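Local coordinates for LPXTG cell wall surface protein (Streptococcus gordonii, PDB 4IGB) that probably serves as a cell-wall-anchored surface adhesin, this piece holding its N-terminal domain and the adhesin-like N2 domain that follows, at residues S251-E254 with N255-G259; S274-E277 with T278-A281. All blocks are in the same frame, centred on the assembly; numbering follows the deposited sequence.

Contact 1 of 2, residues S251-E254 with N255-G259; sequences SYNE and NNVSG
N256, one turn on from Y252, lays its amide over one face of the Y252 ring, ND2 3.1 Å from the ring plane and over its centre. Amide and ring planes are 52° apart, the two side chains crossing at about a right angle. Y252 has CG anti to its backbone N (chi1 -174°), which brings the ring round to meet that amide nitrogen. N256 ND2 also makes a weak bond to Y252 O, but its stronger ties lie elsewhere: it donates to D22 OD1, while N256 OD1 takes the N-H of I23. These residues make up nearly all of helix 250-256, one of the few short helices of the beta-rich N-terminal domain, and the loop that follows. Here N255 folds its amide back on the preceding turn, and ND2 reaches S251 O at 2.7 Å along an almost straight N-H line (177°), from above the carbonyl plane. N255 N also donates to S251 O, at 3.0 Å, so two bonds from one residue grip this oxygen, and K195 NZ meets N255 OD1 at the far end of the amide. N253 and V257 lie side by side, with CG2 of V257 3.9 Å from OD1 of N253. N253 O accepts two backbone N-H groups, V257 N at 2.7 Å and S258 N at 3.0 Å.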
ATOM      1  N   SER B 251      -4.446   4.884  20.272  1.00 24.77           N
ATOM      2  CA  SER B 251      -4.351   5.028  18.826  1.00 27.91           C
ATOM      3  C   SER B 251      -3.484   6.200  18.362  1.00 34.86           C
ATOM      4  O   SER B 251      -2.595   6.022  17.526  1.00 25.35           O
ATOM      5  CB  SER B 251      -5.744   5.176  18.230  1.00 36.32           C
ATOM      6  OG  SER B 251      -5.657   5.418  16.837  1.00 48.55           O
ATOM      7  N   TYR B 252      -3.755   7.395  18.887  1.00 23.24           N
ATOM      8  CA  TYR B 252      -3.016   8.580  18.487  1.00 25.41           C
ATOM      9  C   TYR B 252      -1.504   8.386  18.613  1.00 30.12           C
ATOM     10  O   TYR B 252      -0.759   8.577  17.657  1.00 30.80           O
ATOM     11  CB  TYR B 252      -3.450   9.819  19.289  1.00 25.22           C
ATOM     12  CG  TYR B 252      -2.784  11.071  18.776  1.00 26.01           C
ATOM     13  CD1 TYR B 252      -3.383  11.840  17.794  1.00 29.98           C
ATOM     14  CD2 TYR B 252      -1.529  11.456  19.235  1.00 27.68           C
ATOM     15  CE1 TYR B 252      -2.773  12.971  17.301  1.00 30.56           C
ATOM     16  CE2 TYR B 252      -0.904  12.583  18.738  1.00 27.91           C
ATOM     17  CZ  TYR B 252      -1.537  13.339  17.772  1.00 34.27           C
ATOM     18  OH  TYR B 252      -0.932  14.466  17.264  1.00 30.14           O
ATOM     19  N   ASN B 253      -1.050   8.010  19.801  1.00 24.45           N
ATOM     20  CA  ASN B 253       0.367   7.830  20.022  1.00 17.09           C
ATOM     21  C   ASN B 253       0.957   6.665  19.233  1.00 23.33           C
ATOM     22  O   ASN B 253       2.089   6.744  18.747  1.00 25.10           O
ATOM     23  CB  ASN B 253       0.656   7.689  21.520  1.00 21.22           C
ATOM     24  CG  ASN B 253       0.395   8.984  22.274  1.00 32.24           C
ATOM     25  OD1 ASN B 253       0.301  10.049  21.662  1.00 26.86           O
ATOM     26  ND2 ASN B 253       0.278   8.900  23.602  1.00 24.52           N
ATOM     27  N   GLU B 254       0.195   5.586  19.102  1.00 19.92           N
ATOM     28  CA  GLU B 254       0.676   4.407  18.380  1.00 23.96           C
ATOM     29  C   GLU B 254       0.943   4.690  16.903  1.00 28.04           C
ATOM     30  O   GLU B 254       1.863   4.118  16.310  1.00 23.89           O
ATOM     31  CB  GLU B 254      -0.292   3.238  18.547  1.00 21.23           C
ATOM     32  CG  GLU B 254      -0.297   2.706  19.977  1.00 31.49           C
ATOM     33  CD  GLU B 254      -1.304   1.607  20.184  1.00 31.80           C
ATOM     34  OE1 GLU B 254      -1.950   1.215  19.205  1.00 30.01           O
ATOM     35  OE2 GLU B 254      -1.451   1.130  21.326  1.00 46.46           O
ATOM     36  N   ASN B 255       0.150   5.581  16.328  1.00 20.92           N
ATOM     37  CA  ASN B 255       0.334   6.013  14.949  1.00 25.40           C
ATOM     38  C   ASN B 255       1.372   7.120  14.831  1.00 23.43           C
ATOM     39  O   ASN B 255       2.267   7.064  13.986  1.00 21.60           O
ATOM     40  CB  ASN B 255      -0.985   6.528  14.383  1.00 14.99           C
ATOM     41  CG  ASN B 255      -1.933   5.421  14.020  1.00 24.19           C
ATOM     42  OD1 ASN B 255      -1.965   4.960  12.873  1.00 25.49           O
ATOM     43  ND2 ASN B 255      -2.703   4.965  15.002  1.00 15.44           N
ATOM     44  N   ASN B 256       1.241   8.133  15.682  1.00 21.18           N
ATOM     45  CA  ASN B 256       2.067   9.334  15.566  1.00 17.75           C
ATOM     46  C   ASN B 256       3.415   9.276  16.281  1.00 23.60           C
ATOM     47  O   ASN B 256       4.408   9.789  15.773  1.00 25.06           O
ATOM     48  CB  ASN B 256       1.260  10.569  15.991  1.00 20.87           C
ATOM     49  CG  ASN B 256       0.086  10.844  15.052  1.00 26.23           C
ATOM     50  OD1 ASN B 256       0.270  11.013  13.843  1.00 27.90           O
ATOM     51  ND2 ASN B 256      -1.129  10.857  15.600  1.00 25.57           N
ATOM     52  N   VAL B 257       3.452   8.658  17.458  1.00 20.19           N
ATOM     53  CA  VAL B 257       4.685   8.566  18.218  1.00 18.37           C
ATOM     54  C   VAL B 257       5.506   7.315  17.876  1.00 26.20           C
ATOM     55  O   VAL B 257       6.743   7.371  17.773  1.00 22.20           O
ATOM     56  CB  VAL B 257       4.411   8.581  19.735  1.00 22.69           C
ATOM     57  CG1 VAL B 257       5.679   8.236  20.502  1.00 20.55           C
ATOM     58  CG2 VAL B 257       3.850   9.951  20.168  1.00 25.04           C
ATOM     59  N   SER B 258       4.829   6.183  17.714  1.00 18.89           N
ATOM     60  CA  SER B 258       5.532   4.932  17.460  1.00 14.23           C
ATOM     61  C   SER B 258       5.133   4.269  16.130  1.00 21.95           C
ATOM     62  O   SER B 258       5.311   3.066  15.964  1.00 22.93           O
ATOM     63  CB  SER B 258       5.311   3.960  18.617  1.00 15.78           C
ATOM     64  OG  SER B 258       3.931   3.630  18.758  1.00 16.73           O
ATOM     65  N   GLY B 259       4.629   5.053  15.182  1.00 18.77           N
ATOM     66  CA  GLY B 259       4.256   4.527  13.878  1.00 15.33           C
ATOM     67  C   GLY B 259       4.641   5.435  12.724  1.00 21.47           C
ATOM     68  O   GLY B 259       5.207   6.506  12.927  1.00 27.22           O
TER

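Contact 2 of 2, residues S274-E277 with T278-A281; sequences SSTE and TCSA
The backbone leaves strand 268-274 at S275, doubles back through T276, E277 and T278, and enters strand 280-287 two residues later, with the CA atoms of S275 and C279 5.6 Å apart. This is a beta-arch of the N-terminal domain, the loop carrying the chain from one sheet to the other, since the strand before it belongs to the eight-stranded antiparallel sheet and the strand after it to the six-stranded one. Two side chains, T276 and C279, reach across its inside. The sulfur of C279 is the acceptor for the backbone N-H of T276, with SG 3.3 Å from N and the N-H pointing nearly straight at it (165°). The chi1 of C279, 73°, sets SG between the backbone N and the carbonyl carbon, and from there SG also packs against S275, whose CB is 3.8 Å away. On the other side of the contact, T276 CG2 lies 4.0 Å from C279 SG. The hydroxyl of T276 works on the following residues instead: OG1 of T276 accepts the N-H of T278 at 3.1 Å, closing an ST turn. S275 turns its own hydroxyl to the T276 carbonyl, OG meeting O in the carbonyl plane and on a lone pair, and the I172 N-H reaches that OG as well. N154 bridges the two arms, ND2 donating to T276 O and OD1 accepting from C279 N, while D203 takes the N-H of E277. E277 and T278 meet at an oblique angle, CG of E277 3.9 Å from CG2 of T278. One water links T276 and T278, 2.7 Å from T276 OG1 and donating to T278 O at 3.2 Å.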
ATOM      1  N   SER B 274      11.018  -7.620  13.443  1.00 19.31           N
ATOM      2  CA  SER B 274      11.678  -8.459  14.439  1.00 20.37           C
ATOM      3  C   SER B 274      11.151  -8.144  15.833  1.00 24.62           C
ATOM      4  O   SER B 274      10.807  -6.997  16.134  1.00 23.01           O
ATOM      5  CB  SER B 274      13.207  -8.366  14.362  1.00 14.22           C
ATOM      6  OG  SER B 274      13.685  -7.087  14.728  1.00 23.01           O
ATOM      7  N   SER B 275      11.075  -9.177  16.662  1.00 20.06           N
ATOM      8  CA  SER B 275      10.404  -9.082  17.955  1.00 26.82           C
ATOM      9  C   SER B 275      11.389  -9.015  19.101  1.00 21.11           C
ATOM     10  O   SER B 275      12.598  -9.155  18.921  1.00 22.13           O
ATOM     11  CB  SER B 275       9.490 -10.297  18.187  1.00 17.21           C
ATOM     12  OG  SER B 275      10.255 -11.469  18.460  1.00 18.56           O
ATOM     13  N   THR B 276      10.846  -8.805  20.289  1.00 27.22           N
ATOM     14  CA  THR B 276      11.581  -9.018  21.522  1.00 23.20           C
ATOM     15  C   THR B 276      11.306 -10.468  21.922  1.00 25.18           C
ATOM     16  O   THR B 276      10.803 -11.259  21.119  1.00 21.17           O
ATOM     17  CB  THR B 276      11.054  -8.083  22.603  1.00 17.74           C
ATOM     18  OG1 THR B 276       9.681  -8.399  22.856  1.00 19.96           O
ATOM     19  CG2 THR B 276      11.131  -6.641  22.121  1.00 18.34           C
ATOM     20  N   GLU B 277      11.620 -10.822  23.159  1.00 19.66           N
ATOM     21  CA  GLU B 277      11.345 -12.165  23.647  1.00 21.71           C
ATOM     22  C   GLU B 277       9.848 -12.407  23.603  1.00 25.13           C
ATOM     23  O   GLU B 277       9.402 -13.551  23.611  1.00 23.60           O
ATOM     24  CB  GLU B 277      11.833 -12.331  25.088  1.00 20.56           C
ATOM     25  CG  GLU B 277      11.092 -11.428  26.052  1.00 23.89           C
ATOM     26  CD  GLU B 277      11.538 -11.587  27.502  1.00 36.07           C
ATOM     27  OE1 GLU B 277      12.407 -12.438  27.790  1.00 28.43           O
ATOM     28  OE2 GLU B 277      11.002 -10.845  28.351  1.00 42.92           O
ATOM     29  N   THR B 278       9.065 -11.331  23.578  1.00 20.88           N
ATOM     30  CA  THR B 278       7.620 -11.482  23.440  1.00 23.78           C
ATOM     31  C   THR B 278       6.902 -10.204  23.016  1.00 28.56           C
ATOM     32  O   THR B 278       6.559  -9.371  23.848  1.00 22.66           O
ATOM     33  CB  THR B 278       6.947 -12.082  24.723  1.00 32.22           C
ATOM     34  OG1 THR B 278       5.531 -12.199  24.517  1.00 35.23           O
ATOM     35  CG2 THR B 278       7.206 -11.212  25.961  1.00 30.09           C
ATOM     36  N   CYS B 279       6.666 -10.051  21.716  1.00 17.88           N
ATOM     37  CA  CYS B 279       5.835  -8.954  21.238  1.00 18.61           C
ATOM     38  C   CYS B 279       5.347  -9.246  19.836  1.00 21.14           C
ATOM     39  O   CYS B 279       5.821 -10.167  19.180  1.00 23.73           O
ATOM     40  CB  CYS B 279       6.575  -7.610  21.270  1.00 24.97           C
ATOM     41  SG  CYS B 279       7.856  -7.392  19.995  1.00 19.78           S
ATOM     42  N   SER B 280       4.374  -8.469  19.388  1.00 18.73           N
ATOM     43  CA  SER B 280       3.881  -8.610  18.037  1.00 21.60           C
ATOM     44  C   SER B 280       3.336  -7.270  17.586  1.00 28.87           C
ATOM     45  O   SER B 280       3.127  -6.363  18.406  1.00 20.18           O
ATOM     46  CB  SER B 280       2.794  -9.680  17.974  1.00 20.69           C
ATOM     47  OG  SER B 280       1.642  -9.266  18.682  1.00 23.15           O
ATOM     48  N   ALA B 281       3.130  -7.145  16.281  1.00 17.80           N
ATOM     49  CA  ALA B 281       2.558  -5.937  15.717  1.00 23.95           C
ATOM     50  C   ALA B 281       1.478  -6.296  14.710  1.00 23.01           C
ATOM     51  O   ALA B 281       1.454  -7.405  14.164  1.00 23.33           O
ATOM     52  CB  ALA B 281       3.645  -5.082  15.053  1.00 22.50           C
TER
HETATM   53  O   HOH W   1       8.799  -7.641  25.258  1.00 31.13           O

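In the fold
Both contacts belong to the N-terminal domain and lie in series along the chain, yet they do not touch: their centres are about 17 Å apart and their nearest atoms about 8 Å. Contact 1 is partly buried, with Y252 and S251 exposed and N255 and N256 buried, whereas contact 2 is buried. They hold different elements, a short helix with the loop after it and a link between two sheets. In 251-259, asparagine amides add to helical backbone bonds, and the side chain of E254 lies about 4 Å from the sodium ion, whose ligands include D198, D200 and T248. In 274-281, hydroxyls, a sulfur and a water do the work, the side chain of C279 lying about 9 Å from the sodium.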